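Metallo-beta-lactamase domain-containing protein (Thermotoga maritima, PDB 3H3E) is of unknown physiological function but binds zinc and probably acts as a metal-dependent enzyme of the metallo-beta-lactamase superfamily, tentatively assigned a transferase activity. Local coordinates at residues Y72-G77 with T178-R183; F33-L36 with L41-T44; K90-Q95 with F160-T165. The protein carries 2 engineered substitutions. One frame throughout, in Å; residues are numbered along the deposited sequence.

Interactions 1 and 2 are buried near the middle of the chain, whereas interaction 3 lies further out and is partly open to solvent. Interaction 2 joins neighbouring strands of one sheet by backbone hydrogen bonds and apolar side chains. In interactions 1 and 3 loops and short helical turns meet without a hydrogen bond between the segments, and the polar ends of their side chains reach partners beyond them. Each touches the surroundings of the zinc site at one end. Interaction 1 contains a zinc ligand, Asp43 of interaction 2 bonds His74, and in interaction 3 Glu163 bonds His182 N and Arg183 N while Asp162 bonds Gly70 N.

Interaction 1: Y72-G77 with T178-R183; sequences YDHAGG and TGCSHR. With ZN (zinc ion), chain B.
The imidazole of His74 meets the loop 178-183 in two ways: Gly179 O lies at its edge, near the ring plane, and Cys180 SG approaches obliquely. His74 closes the HxHxDH signature of the metallo-beta-lactamase fold, which runs from His69 through His71 and Asp73. At the ring edge the closest pair is His74 CE1 to Gly179 O, 3.6 Å apart. Cys180 SG comes within 3.7 Å of His74 NE2 and stands 4.6 Å from the ring centroid, 66° off the ring normal. The second flat group, the Tyr72 ring, has Asp73 OD1 above one face, 3.5 Å from its plane and offset toward the rim.

No hydrogen bond joins the two segments, and the area buried between them is small, 106 Å². With CG anti to the carbonyl carbon (chi1 -61°), the His74 ring extends toward the loop. It is probably held in its rotation by Asp43, whose OD2 is hydrogen-bonded to ND1, leaving NE2 facing the metal region. His74 NE2 is still 4.1 Å from the zinc ion, too far for a metal bond. Together with Asp73 and His236 it may outline an unoccupied second metal site, as in dinuclear members of the superfamily, but that is unconfirmed. Cys180 SG, in a disulfide with Cys237, is 3.6 Å from the zinc ion, also beyond bonding distance. Within the loop, Thr178 OG1 donates to Ser181 OG, which also bonds to Gly206 O. The zinc ion is bound by His69 NE2, His71 ND1 and, from the loop 178-183, His182 NE2 at 2.4 Å.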
# COMPACT_ATOMS: atom_id res chain seq x y z
N TYR A 72 -0.02 -11.48 -4.44
CA TYR A 72 0.75 -11.58 -5.69
C TYR A 72 0.96 -10.24 -6.41
O TYR A 72 2.02 -10.00 -6.96
CB TYR A 72 0.06 -12.58 -6.64
CG TYR A 72 -1.19 -12.02 -7.26
CD1 TYR A 72 -1.20 -11.56 -8.57
CD2 TYR A 72 -2.36 -11.92 -6.53
CE1 TYR A 72 -2.34 -11.02 -9.13
CE2 TYR A 72 -3.50 -11.39 -7.08
CZ TYR A 72 -3.48 -10.94 -8.38
OH TYR A 72 -4.63 -10.41 -8.93
N ASP A 73 -0.06 -9.38 -6.42
CA ASP A 73 -0.01 -8.11 -7.14
C ASP A 73 0.80 -7.05 -6.39
O ASP A 73 0.93 -5.93 -6.87
CB ASP A 73 -1.42 -7.58 -7.48
CG ASP A 73 -2.34 -7.46 -6.26
OD1 ASP A 73 -2.39 -8.42 -5.49
OD2 ASP A 73 -3.00 -6.41 -6.06
N HIS A 74 1.35 -7.40 -5.23
CA HIS A 74 2.16 -6.47 -4.44
C HIS A 74 3.56 -6.99 -4.22
O HIS A 74 4.51 -6.23 -4.17
CB HIS A 74 1.47 -6.13 -3.12
CG HIS A 74 0.14 -5.48 -3.30
ND1 HIS A 74 -0.07 -4.14 -3.08
CD2 HIS A 74 -1.04 -5.97 -3.78
CE1 HIS A 74 -1.33 -3.84 -3.37
NE2 HIS A 74 -1.93 -4.93 -3.80
N ALA A 75 3.68 -8.30 -4.11
CA ALA A 75 4.97 -8.91 -3.83
C ALA A 75 5.58 -9.60 -5.06
O ALA A 75 6.67 -10.15 -4.99
CB ALA A 75 4.83 -9.91 -2.69
N GLY A 76 4.89 -9.54 -6.20
CA GLY A 76 5.28 -10.33 -7.35
C GLY A 76 6.52 -9.88 -8.08
O GLY A 76 7.29 -10.70 -8.56
N GLY A 77 6.71 -8.57 -8.19
CA GLY A 77 7.88 -8.05 -8.87
C GLY A 77 9.16 -8.31 -8.11
O GLY A 77 10.24 -8.01 -8.60
N THR A 178 -0.22 3.29 1.30
CA THR A 178 -0.89 2.04 1.61
C THR A 178 -1.04 1.25 0.32
O THR A 178 -1.15 1.83 -0.75
CB THR A 178 -2.24 2.26 2.32
OG1 THR A 178 -2.81 1.00 2.64
CG2 THR A 178 -3.20 3.02 1.46
N GLY A 179 -1.00 -0.07 0.44
CA GLY A 179 -1.07 -0.93 -0.73
C GLY A 179 -2.51 -1.22 -1.09
O GLY A 179 -2.97 -0.84 -2.15
N CYS A 180 -3.23 -1.87 -0.20
CA CYS A 180 -4.61 -2.22 -0.50
C CYS A 180 -5.61 -1.88 0.61
O CYS A 180 -6.81 -1.80 0.38
CB CYS A 180 -4.70 -3.71 -0.90
SG CYS A 180 -5.26 -3.98 -2.57
N SER A 181 -5.11 -1.69 1.83
CA SER A 181 -5.97 -1.33 2.96
C SER A 181 -7.07 -2.35 3.21
O SER A 181 -8.24 -2.00 3.21
CB SER A 181 -6.60 0.04 2.74
OG SER A 181 -5.62 1.01 2.47
N HIS A 182 -6.71 -3.60 3.45
CA HIS A 182 -7.70 -4.65 3.65
C HIS A 182 -8.37 -4.52 5.02
O HIS A 182 -9.51 -4.91 5.22
CB HIS A 182 -7.05 -6.02 3.52
CG HIS A 182 -6.83 -6.44 2.10
ND1 HIS A 182 -7.87 -6.77 1.25
CD2 HIS A 182 -5.69 -6.60 1.38
CE1 HIS A 182 -7.38 -7.12 0.07
NE2 HIS A 182 -6.06 -7.02 0.12
N ARG A 183 -7.63 -3.96 5.96
CA ARG A 183 -8.12 -3.81 7.30
C ARG A 183 -8.97 -2.55 7.44
O ARG A 183 -9.56 -2.32 8.48
CB ARG A 183 -6.96 -3.79 8.29
CG ARG A 183 -6.24 -5.12 8.40
CD ARG A 183 -5.63 -5.21 9.79
NE ARG A 183 -5.74 -6.55 10.33
CZ ARG A 183 -6.02 -6.82 11.60
NH1 ARG A 183 -6.20 -5.84 12.46
NH2 ARG A 183 -6.11 -8.08 11.99
ZN ZN B . -4.52 -7.35 -1.65

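Interaction 2: F33-L36 with L41-T44; sequences FSVL and LFDT
Leu41 and Ser34 interlock on one side of a beta hairpin, while Val35 and Phe42 pack together on the other. The Leu41 side chain, with CG anti to the backbone N (chi1 177°), leans across to the partner strand. Its CD1 methyl fills the hollow between Ser34 and Leu36, lying 3.3 Å from Ser34 OG. On the Leu36 side the same methyl is 4.3 Å away, measured from Leu41 CD1 to Leu36 CB. On the opposite face the bump is Val35 CG1, which rests against the base of the phenylalanine side chain, 3.7 Å from Phe42 CB. Further along, Phe33 CE2 and Phe42 CD2 make an apolar contact at 4.2 Å.

The backbone fixes this register. Val35 and Phe42 are an antiparallel hydrogen-bonded pair, joined by two nearly straight bonds, Val35 N to Phe42 O at 2.9 Å and Phe42 N to Val35 O at 2.8 Å. Leu36 and Leu41 form the next, non-hydrogen-bonded pair. Beyond the last bridge, Ser34 OG donates to Asp43 O at 2.9 Å, arriving from above the carbonyl plane, 45° out of it. Asp43 CB packs against Phe33 O, and its carboxylate oxygen OD2 bonds Ser68 OG, in the loop leading to the zinc ligands, as well as His74 ND1.

The hairpin occupies the middle of a mixed sheet, with strand 13-19 beside 34-37 and strand 64-66 beside 40-42. Phe50 of helix 49-56 covers the Ser34 and Leu41 face. Ile177 of strand 173-178 touches Val35 and Phe42 on the other face, placing them where the two sheets of the alpha-beta/beta-alpha sandwich meet.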
# COMPACT_ATOMS: atom_id res chain seq x y z
N PHE A 33 0.38 -2.78 -7.54
CA PHE A 33 0.77 -1.47 -7.06
C PHE A 33 2.27 -1.44 -6.72
O PHE A 33 2.81 -2.40 -6.18
CB PHE A 33 -0.10 -1.07 -5.86
CG PHE A 33 0.11 0.34 -5.37
CD1 PHE A 33 -0.11 1.42 -6.22
CD2 PHE A 33 0.56 0.58 -4.08
CE1 PHE A 33 0.11 2.73 -5.78
CE2 PHE A 33 0.78 1.87 -3.64
CZ PHE A 33 0.56 2.94 -4.49
N SER A 34 2.95 -0.36 -7.08
CA SER A 34 4.32 -0.13 -6.64
C SER A 34 4.60 1.35 -6.73
O SER A 34 4.31 1.98 -7.75
CB SER A 34 5.34 -0.91 -7.48
OG SER A 34 6.67 -0.45 -7.26
N VAL A 35 5.15 1.91 -5.66
CA VAL A 35 5.44 3.33 -5.61
C VAL A 35 6.77 3.57 -4.93
O VAL A 35 7.04 3.04 -3.86
CB VAL A 35 4.32 4.12 -4.89
CG1 VAL A 35 4.05 3.52 -3.56
CG2 VAL A 35 4.72 5.55 -4.73
N LEU A 36 7.62 4.34 -5.60
CA LEU A 36 8.90 4.75 -5.06
C LEU A 36 8.72 6.00 -4.21
O LEU A 36 8.20 7.02 -4.68
CB LEU A 36 9.88 5.02 -6.19
CG LEU A 36 11.30 5.45 -5.80
CD1 LEU A 36 11.97 4.40 -4.94
CD2 LEU A 36 12.08 5.68 -7.06
N LEU A 41 11.32 1.67 -1.64
CA LEU A 41 10.30 1.25 -2.59
C LEU A 41 9.17 0.52 -1.89
O LEU A 41 9.40 -0.45 -1.18
CB LEU A 41 10.89 0.37 -3.71
CG LEU A 41 9.93 -0.22 -4.75
CD1 LEU A 41 9.34 0.83 -5.71
CD2 LEU A 41 10.64 -1.28 -5.53
N PHE A 42 7.94 1.02 -2.07
CA PHE A 42 6.75 0.45 -1.44
C PHE A 42 6.02 -0.42 -2.44
O PHE A 42 5.44 0.09 -3.40
CB PHE A 42 5.80 1.56 -0.97
CG PHE A 42 4.70 1.08 -0.07
CD1 PHE A 42 4.89 0.97 1.30
CD2 PHE A 42 3.46 0.74 -0.59
CE1 PHE A 42 3.88 0.52 2.13
CE2 PHE A 42 2.45 0.30 0.25
CZ PHE A 42 2.67 0.19 1.61
N ASP A 43 6.07 -1.73 -2.22
CA ASP A 43 5.47 -2.71 -3.12
C ASP A 43 6.17 -2.80 -4.49
O ASP A 43 6.97 -1.96 -4.86
CB ASP A 43 3.96 -2.51 -3.25
CG ASP A 43 3.21 -2.98 -2.00
OD1 ASP A 43 3.86 -3.52 -1.09
OD2 ASP A 43 1.97 -2.81 -1.93
N THR A 44 5.86 -3.86 -5.24
CA THR A 44 6.58 -4.15 -6.46
C THR A 44 5.72 -4.72 -7.60
O THR A 44 6.26 -5.36 -8.50
CB THR A 44 7.72 -5.16 -6.19
OG1 THR A 44 7.16 -6.39 -5.73
CG2 THR A 44 8.67 -4.64 -5.15

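Interaction 3: K90-Q95 with F160-T165; sequences KEALDQ and FEDEQT
Glu91 lays the middle of its side chain over the peptide group that follows Glu161. Its CG is the touching atom, 3.1 Å from Glu161 O and also close to Asp162 N. The chain bends at chi2 (-87°), which keeps CD near the same carbonyl. On the flank, Glu91 CG also meets Glu161 CB at 3.7 Å, where the two glutamates pass at a slant, their carboxylate planes 49° apart. The like charges remain separated, with Glu91 OE1 5.4 Å from Glu161 OE1. Arg89 joins the segments as a third residue: its NH1 forms a salt bridge with Glu91 OE2, probably offsetting that charge, and a hydrogen bond with the carbonyl Glu161 O.

The second point of touch is packing of a methylene on backbone. Asp162 CB sits 3.3 Å from Ala92 N, and the apolar part is the approach of the Asp162 and Ala92 CB atoms at 3.9 Å. No hydrogen bond crosses between the segments. The carboxylate of Asp162 is instead held on both oxygens, OD1 by a salt bridge to Lys96 NZ and OD2 by Gly70 N, a second-shell arrangement that probably helps to position the loop bearing zinc ligands His69 and His71.

Each segment is locally folded. Residues 160-163 make a type I turn, closed by Glu163 N to Phe160 O at 3.0 Å, and residues 90-92 form a 3-10 turn. From the former turn, Phe160 stacks on the ring of His182 and the Glu163 carboxylate accepts His182 N. The 3-10 turn lies in the link between strand 85-89 and strand 95-98 and packs through Ala92 on Trp107 of helix 107-113, while the 160-165 loop leads from strand 155-157 into strand 165-170.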
# COMPACT_ATOMS: atom_id res chain seq x y z
N LYS A 90 6.04 -11.25 9.39
CA LYS A 90 6.15 -12.70 9.43
C LYS A 90 4.95 -13.37 8.77
O LYS A 90 5.10 -14.36 8.07
CB LYS A 90 6.34 -13.22 10.86
CG LYS A 90 7.75 -13.07 11.40
CD LYS A 90 7.93 -13.79 12.75
CE LYS A 90 9.38 -14.28 12.96
NZ LYS A 90 9.84 -15.32 11.97
N GLU A 91 3.76 -12.82 8.97
CA GLU A 91 2.55 -13.49 8.50
C GLU A 91 2.27 -13.28 7.00
O GLU A 91 1.36 -13.88 6.44
CB GLU A 91 1.34 -13.16 9.39
CG GLU A 91 1.28 -11.74 9.89
CD GLU A 91 2.05 -11.51 11.18
OE1 GLU A 91 1.51 -11.80 12.25
OE2 GLU A 91 3.18 -10.98 11.11
N ALA A 92 3.06 -12.44 6.35
CA ALA A 92 3.02 -12.35 4.90
C ALA A 92 3.41 -13.68 4.25
O ALA A 92 3.14 -13.91 3.09
CB ALA A 92 3.92 -11.25 4.42
N LEU A 93 4.06 -14.56 5.00
CA LEU A 93 4.52 -15.83 4.44
C LEU A 93 3.40 -16.85 4.25
O LEU A 93 3.52 -17.72 3.40
CB LEU A 93 5.60 -16.44 5.33
CG LEU A 93 6.86 -15.61 5.55
CD1 LEU A 93 7.73 -16.29 6.57
CD2 LEU A 93 7.62 -15.39 4.26
N ASP A 94 2.35 -16.75 5.05
CA ASP A 94 1.22 -17.66 4.95
C ASP A 94 0.63 -17.55 3.56
O ASP A 94 0.65 -16.50 2.96
CB ASP A 94 0.16 -17.35 5.99
CG ASP A 94 0.67 -17.50 7.41
OD1 ASP A 94 1.66 -18.24 7.60
OD2 ASP A 94 0.10 -16.88 8.33
N GLN A 95 0.11 -18.65 3.04
CA GLN A 95 -0.27 -18.70 1.64
C GLN A 95 -1.69 -18.21 1.45
O GLN A 95 -2.63 -18.78 1.97
CB GLN A 95 -0.04 -20.10 1.05
CG GLN A 95 1.46 -20.43 0.80
CD GLN A 95 2.28 -19.27 0.14
OE1 GLN A 95 1.72 -18.35 -0.46
NE2 GLN A 95 3.60 -19.35 0.25
N PHE A 160 -5.59 -10.46 7.44
CA PHE A 160 -4.48 -9.63 6.99
C PHE A 160 -3.60 -9.14 8.12
O PHE A 160 -3.25 -7.97 8.20
CB PHE A 160 -4.99 -8.51 6.10
CG PHE A 160 -5.59 -9.00 4.83
CD1 PHE A 160 -6.93 -9.36 4.78
CD2 PHE A 160 -4.82 -9.17 3.70
CE1 PHE A 160 -7.49 -9.85 3.60
CE2 PHE A 160 -5.38 -9.66 2.51
CZ PHE A 160 -6.70 -9.99 2.46
N GLU A 161 -3.23 -10.08 8.98
CA GLU A 161 -2.31 -9.81 10.06
C GLU A 161 -0.94 -9.41 9.51
O GLU A 161 -0.05 -8.99 10.26
CB GLU A 161 -2.16 -11.05 10.94
CG GLU A 161 -3.46 -11.61 11.47
CD GLU A 161 -4.00 -10.84 12.65
OE1 GLU A 161 -3.47 -9.75 12.96
OE2 GLU A 161 -4.97 -11.33 13.27
N ASP A 162 -0.79 -9.54 8.19
CA ASP A 162 0.45 -9.20 7.50
C ASP A 162 0.50 -7.78 6.96
O ASP A 162 1.54 -7.32 6.54
CB ASP A 162 0.70 -10.15 6.34
CG ASP A 162 -0.46 -10.18 5.35
OD1 ASP A 162 -1.62 -10.28 5.79
OD2 ASP A 162 -0.21 -10.12 4.12
N GLU A 163 -0.63 -7.08 6.99
CA GLU A 163 -0.75 -5.76 6.38
C GLU A 163 -0.01 -4.68 7.14
O GLU A 163 -0.15 -4.57 8.35
CB GLU A 163 -2.21 -5.36 6.25
CG GLU A 163 -2.43 -4.04 5.57
CD GLU A 163 -3.85 -3.86 5.10
OE1 GLU A 163 -4.70 -3.42 5.90
OE2 GLU A 163 -4.12 -4.16 3.91
N GLN A 164 0.76 -3.87 6.42
CA GLN A 164 1.49 -2.77 7.04
C GLN A 164 1.48 -1.55 6.15
O GLN A 164 1.25 -1.64 4.95
CB GLN A 164 2.92 -3.17 7.39
CG GLN A 164 3.72 -3.75 6.26
CD GLN A 164 5.11 -4.14 6.68
OE1 GLN A 164 5.44 -4.09 7.87
NE2 GLN A 164 5.92 -4.54 5.73
N THR A 165 1.72 -0.40 6.76
CA THR A 165 1.52 0.86 6.09
C THR A 165 2.70 1.77 6.37
O THR A 165 3.24 1.78 7.47
CB THR A 165 0.19 1.53 6.56
OG1 THR A 165 -0.91 0.71 6.18
CG2 THR A 165 0.01 2.88 5.93